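PDB 2EAB: alpha-fucosidase from Bifidobacterium bifidum, which probably hydrolyses alpha-1,2-linked L-fucose from glycans, this chain being the catalytic portion of a longer, calcium-binding protein. Local coordinates for residues V274-I278 with A311-Y316; D227-V231 with N243-V248. One frame throughout, in Å; residues are numbered along the deposited sequence.

Interaction 1. Residues V274-I278 with A311-Y316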
loop_
_atom_site.group_PDB
_atom_site.type_symbol
_atom_site.label_atom_id
_atom_site.label_comp_id
_atom_site.label_asym_id
_atom_site.label_seq_id
_atom_site.Cartn_x
_atom_site.Cartn_y
_atom_site.Cartn_z
ATOM N N VAL A 274 20.901 -24.809 -17.335
ATOM C CA VAL A 274 19.549 -24.776 -17.893
ATOM C C VAL A 274 18.853 -23.457 -17.556
ATOM O O VAL A 274 19.142 -22.834 -16.532
ATOM C CB VAL A 274 18.663 -25.963 -17.395
ATOM C CG1 VAL A 274 19.269 -27.312 -17.764
ATOM C CG2 VAL A 274 18.424 -25.888 -15.899
ATOM N N THR A 275 17.944 -23.040 -18.431
ATOM C CA THR A 275 17.051 -21.921 -18.141
ATOM C C THR A 275 15.616 -22.421 -18.157
ATOM O O THR A 275 15.184 -23.075 -19.110
ATOM C CB THR A 275 17.212 -20.767 -19.153
ATOM O OG1 THR A 275 18.595 -20.413 -19.260
ATOM C CG2 THR A 275 16.410 -19.534 -18.713
ATOM N N LEU A 276 14.893 -22.126 -17.080
ATOM C CA LEU A 276 13.468 -22.401 -16.994
ATOM C C LEU A 276 12.705 -21.113 -17.245
ATOM O O LEU A 276 13.026 -20.075 -16.665
ATOM C CB LEU A 276 13.106 -22.946 -15.613
ATOM C CG LEU A 276 13.199 -24.453 -15.346
ATOM C CD1 LEU A 276 14.546 -25.063 -15.728
ATOM C CD2 LEU A 276 12.876 -24.734 -13.888
ATOM N N TYR A 277 11.716 -21.186 -18.126
ATOM C CA TYR A 277 10.788 -20.087 -18.346
ATOM C C TYR A 277 9.430 -20.496 -17.803
ATOM O O TYR A 277 8.870 -21.522 -18.204
ATOM C CB TYR A 277 10.705 -19.733 -19.829
ATOM C CG TYR A 277 12.010 -19.210 -20.382
ATOM C CD1 TYR A 277 12.382 -17.875 -20.200
ATOM C CD2 TYR A 277 12.883 -20.052 -21.069
ATOM C CE1 TYR A 277 13.587 -17.389 -20.698
ATOM C CE2 TYR A 277 14.090 -19.574 -21.570
ATOM C CZ TYR A 277 14.431 -18.243 -21.384
ATOM O OH TYR A 277 15.624 -17.767 -21.874
ATOM N N ILE A 278 8.922 -19.692 -16.875
ATOM C CA ILE A 278 7.702 -20.012 -16.145
ATOM C C ILE A 278 6.686 -18.899 -16.359
ATOM O O ILE A 278 6.982 -17.721 -16.130
ATOM C CB ILE A 278 7.982 -20.182 -14.632
ATOM C CG1 ILE A 278 9.034 -21.276 -14.395
ATOM C CG2 ILE A 278 6.692 -20.499 -13.881
ATOM C CD1 ILE A 278 10.125 -20.881 -13.417
ATOM N N ALA A 311 9.709 -15.840 -24.784
ATOM C CA ALA A 311 10.843 -15.609 -23.896
ATOM C C ALA A 311 12.044 -16.472 -24.287
ATOM O O ALA A 311 13.167 -15.971 -24.401
ATOM C CB ALA A 311 10.443 -15.860 -22.450
ATOM N N ALA A 312 11.796 -17.764 -24.505
ATOM C CA ALA A 312 12.846 -18.693 -24.917
ATOM C C ALA A 312 13.477 -18.267 -26.238
ATOM O O ALA A 312 14.695 -18.368 -26.412
ATOM C CB ALA A 312 12.293 -20.097 -25.020
ATOM N N ASN A 313 12.647 -17.778 -27.159
ATOM C CA ASN A 313 13.119 -17.292 -28.453
ATOM C C ASN A 313 14.075 -16.110 -28.319
ATOM O O ASN A 313 15.065 -16.020 -29.052
ATOM C CB ASN A 313 11.941 -16.929 -29.362
ATOM C CG ASN A 313 11.178 -18.152 -29.861
ATOM O OD1 ASN A 313 11.582 -19.298 -29.642
ATOM N ND2 ASN A 313 10.060 -17.904 -30.532
ATOM N N LYS A 314 13.782 -15.214 -27.375
ATOM C CA LYS A 314 14.671 -14.091 -27.069
ATOM C C LYS A 314 15.965 -14.553 -26.405
ATOM O O LYS A 314 17.037 -14.004 -26.668
ATOM C CB LYS A 314 13.959 -13.061 -26.187
ATOM C CG LYS A 314 12.975 -12.203 -26.947
ATOM C CD LYS A 314 12.448 -11.059 -26.102
ATOM C CE LYS A 314 11.372 -10.302 -26.857
ATOM N NZ LYS A 314 10.816 -9.161 -26.080
ATOM N N GLY A 315 15.858 -15.563 -25.547
ATOM C CA GLY A 315 17.022 -16.139 -24.886
ATOM C C GLY A 315 17.335 -15.502 -23.548
ATOM O O GLY A 315 16.954 -14.355 -23.285
ATOM N N TYR A 316 18.052 -16.249 -22.714
ATOM C CA TYR A 316 18.347 -15.851 -21.342
ATOM C C TYR A 316 19.034 -14.490 -21.221
ATOM O O TYR A 316 18.604 -13.640 -20.431
ATOM C CB TYR A 316 19.176 -16.936 -20.651
ATOM C CG TYR A 316 19.761 -16.517 -19.323
ATOM C CD1 TYR A 316 18.954 -16.391 -18.189
ATOM C CD2 TYR A 316 21.124 -16.243 -19.200
ATOM C CE1 TYR A 316 19.490 -16.004 -16.968
ATOM C CE2 TYR A 316 21.670 -15.859 -17.984
ATOM C CZ TYR A 316 20.849 -15.742 -16.873
ATOM O OH TYR A 316 21.395 -15.367 -15.673
#
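A helix end packed against the face of an antiparallel sheet brings Tyr277, on strand 273-282, against Ala311 and Ala312 in the last turn of helix 297-314. The Tyr277 ring stands up from the strand with CG anti to the carbonyl carbon (chi1 -64°) and meets the helix backbone with one of its faces. Ala312 CA makes a CH-pi contact over that face, 4.0 Å from the centroid of the Tyr277 ring. Ala311 CB reaches Tyr277 CD1 at 3.6 Å, and Ala312 CB lies 3.9 Å from CE2 of the same ring. Alanines suit both places because their single methyl groups allow the flat aromatic to lie close to the helix main chain.

Gly315, whose N bonds to Ala311 O, is the first residue to leave helical geometry. At its backbone angles (phi 92°, psi 158°) a CB would press on the preceding carbonyl O, which calls for glycine, and the same residue sits as N-cap of helix 316-331. Tyr277 OH points into this junction, 3.0 Å from Tyr316 N near the ring plane, but the angle is too poor for a hydrogen bond. Nearby, Thr275 OG1 touches Tyr316 CB at 3.8 Å, the two side chains crossing at about a right angle; Arg194 binds that hydroxyl and makes a cation-pi contact with Tyr316, while Tyr316 OH hydrogen-bonds to Glu181. Such helix-on-sheet packing lays the end of helix 297-314 on the antiparallel sheet of the family 65-type N-terminal region.

Interaction 2. Residues D227-V231 with N243-V248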
loop_
_atom_site.group_PDB
_atom_site.type_symbol
_atom_site.label_atom_id
_atom_site.label_comp_id
_atom_site.label_asym_id
_atom_site.label_seq_id
_atom_site.Cartn_x
_atom_site.Cartn_y
_atom_site.Cartn_z
ATOM N N ASP A 227 9.449 -30.148 -24.096
ATOM C CA ASP A 227 10.205 -29.422 -23.076
ATOM C C ASP A 227 9.345 -28.677 -22.047
ATOM O O ASP A 227 9.879 -27.922 -21.234
ATOM C CB ASP A 227 11.200 -28.452 -23.737
ATOM C CG ASP A 227 10.518 -27.327 -24.511
ATOM O OD1 ASP A 227 9.270 -27.275 -24.563
ATOM O OD2 ASP A 227 11.246 -26.486 -25.079
ATOM N N THR A 228 8.031 -28.901 -22.067
ATOM C CA THR A 228 7.106 -28.087 -21.273
ATOM C C THR A 228 6.164 -28.887 -20.375
ATOM O O THR A 228 5.519 -29.843 -20.813
ATOM C CB THR A 228 6.312 -27.118 -22.180
ATOM O OG1 THR A 228 7.237 -26.311 -22.915
ATOM C CG2 THR A 228 5.400 -26.194 -21.367
ATOM N N LEU A 229 6.117 -28.472 -19.110
ATOM C CA LEU A 229 5.185 -28.985 -18.116
ATOM C C LEU A 229 4.019 -28.008 -17.978
ATOM O O LEU A 229 4.235 -26.802 -17.809
ATOM C CB LEU A 229 5.900 -29.131 -16.770
ATOM C CG LEU A 229 5.090 -29.522 -15.532
ATOM C CD1 LEU A 229 4.695 -30.986 -15.587
ATOM C CD2 LEU A 229 5.877 -29.236 -14.265
ATOM N N THR A 230 2.796 -28.524 -18.059
ATOM C CA THR A 230 1.595 -27.698 -17.954
ATOM C C THR A 230 0.696 -28.185 -16.829
ATOM O O THR A 230 0.347 -29.368 -16.763
ATOM C CB THR A 230 0.788 -27.698 -19.271
ATOM O OG1 THR A 230 1.608 -27.213 -20.339
ATOM C CG2 THR A 230 -0.462 -26.820 -19.154
ATOM N N VAL A 231 0.322 -27.261 -15.947
ATOM C CA VAL A 231 -0.702 -27.520 -14.939
ATOM C C VAL A 231 -1.860 -26.578 -15.233
ATOM O O VAL A 231 -1.666 -25.361 -15.315
ATOM C CB VAL A 231 -0.176 -27.282 -13.500
ATOM C CG1 VAL A 231 -1.241 -27.635 -12.470
ATOM C CG2 VAL A 231 1.100 -28.084 -13.247
ATOM N N ASN A 243 -3.812 -21.667 -15.502
ATOM C CA ASN A 243 -2.863 -22.364 -16.354
ATOM C C ASN A 243 -1.463 -21.868 -16.023
ATOM O O ASN A 243 -1.207 -20.660 -16.024
ATOM C CB ASN A 243 -3.205 -22.102 -17.830
ATOM C CG ASN A 243 -2.360 -22.923 -18.799
ATOM O OD1 ASN A 243 -1.149 -22.744 -18.892
ATOM N ND2 ASN A 243 -3.013 -23.809 -19.547
ATOM N N SER A 244 -0.567 -22.799 -15.716
ATOM C CA SER A 244 0.843 -22.472 -15.558
ATOM C C SER A 244 1.694 -23.432 -16.377
ATOM O O SER A 244 1.336 -24.604 -16.557
ATOM C CB SER A 244 1.259 -22.500 -14.088
ATOM O OG SER A 244 1.271 -23.820 -13.572
ATOM N N GLN A 245 2.813 -22.921 -16.881
ATOM C CA GLN A 245 3.713 -23.704 -17.722
ATOM C C GLN A 245 5.162 -23.427 -17.390
ATOM O O GLN A 245 5.536 -22.280 -17.117
ATOM C CB GLN A 245 3.450 -23.426 -19.203
ATOM C CG GLN A 245 2.090 -23.920 -19.667
ATOM C CD GLN A 245 1.772 -23.584 -21.100
ATOM O OE1 GLN A 245 2.629 -23.657 -21.985
ATOM N NE2 GLN A 245 0.517 -23.228 -21.344
ATOM N N ILE A 246 5.962 -24.492 -17.400
ATOM C CA ILE A 246 7.407 -24.402 -17.234
ATOM C C ILE A 246 8.061 -25.002 -18.469
ATOM O O ILE A 246 7.886 -26.189 -18.765
ATOM C CB ILE A 246 7.919 -25.139 -15.968
ATOM C CG1 ILE A 246 7.205 -24.623 -14.708
ATOM C CG2 ILE A 246 9.451 -25.025 -15.867
ATOM C CD1 ILE A 246 7.706 -25.212 -13.394
ATOM N N LYS A 247 8.791 -24.162 -19.193
ATOM C CA LYS A 247 9.547 -24.582 -20.366
ATOM C C LYS A 247 11.014 -24.710 -19.969
ATOM O O LYS A 247 11.623 -23.748 -19.496
ATOM C CB LYS A 247 9.368 -23.560 -21.491
ATOM C CG LYS A 247 10.045 -23.923 -22.805
ATOM C CD LYS A 247 9.862 -22.810 -23.818
ATOM C CE LYS A 247 10.451 -23.174 -25.174
ATOM N NZ LYS A 247 9.718 -24.285 -25.842
ATOM N N VAL A 248 11.573 -25.906 -20.162
ATOM C CA VAL A 248 12.942 -26.208 -19.750
ATOM C C VAL A 248 13.871 -26.175 -20.964
ATOM O O VAL A 248 13.707 -26.961 -21.903
ATOM C CB VAL A 248 13.026 -27.586 -19.041
ATOM C CG1 VAL A 248 14.439 -27.862 -18.561
ATOM C CG2 VAL A 248 12.054 -27.647 -17.869
HETATM O O HOH W 1 13.946 -26.617 -25.183
HETATM O O HOH W 2 7.143 -24.476 -24.809
#
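Leu229 and Ile246 form a hydrogen-bonded pair in the antiparallel beta hairpin of strands 228-235 and 241-250, with Leu229 N to Ile246 O and Ile246 N to Leu229 O both 2.9 Å. Their apolar side chains, with that of Val231, suit the buried face; Thr228, Thr230, Gln245 and Lys247 turn to the face covered by helix 297-314.

Lys247 crosses that face toward Asp227. Its CB lies 3.8 Å from Thr228 OG1, and CG touches both that hydroxyl and Asp227 OD2, at 3.7 and 3.6 Å. CD lies 4.1 Å from Asp227 OD2; the chain then bends at its last torsion (chi4 67°), bringing CE to 3.4 Å from Asp227 OD2 and NZ to a 2.8 Å salt bridge with the syn lone pair of the same oxygen. The bond from NZ to OD1 is weak; Gln309 and a water shared with Thr228 OG1 also hold the ammonium. With an alanine in place of Asp227, the Lys247 ammonium would probably be left without its countercharge. Just before the strand, Asp227 O accepts Val248 N, extending the backbone bonding. Thr228 OG1 donates to Asp227 OD1 at 2.8 Å, approaching 44° out of the carboxylate plane.

In the fold
Both contacts are built on the same antiparallel sheet, in which strands 273-282 and 241-250 are neighbours, joined by a probable hydrogen bond from Lys247 N to Tyr277 O. Interaction 2 runs within the sheet and is the more buried; its backbone ladder carries the pairing, with a salt bridge at one end. Interaction 1 is partly buried and lies on one face of the sheet, where the helix end packs, relying on an aromatic face and methyl groups without any hydrogen bond between its segments. Helix 297-314 supplies one side of interaction 1 and also packs on the polar face of interaction 2: Ala312 CB is 3.6 Å from Lys247 CE. On the other face Ile246 meets Leu276 and Ile278, so the two strands also share an apolar layer.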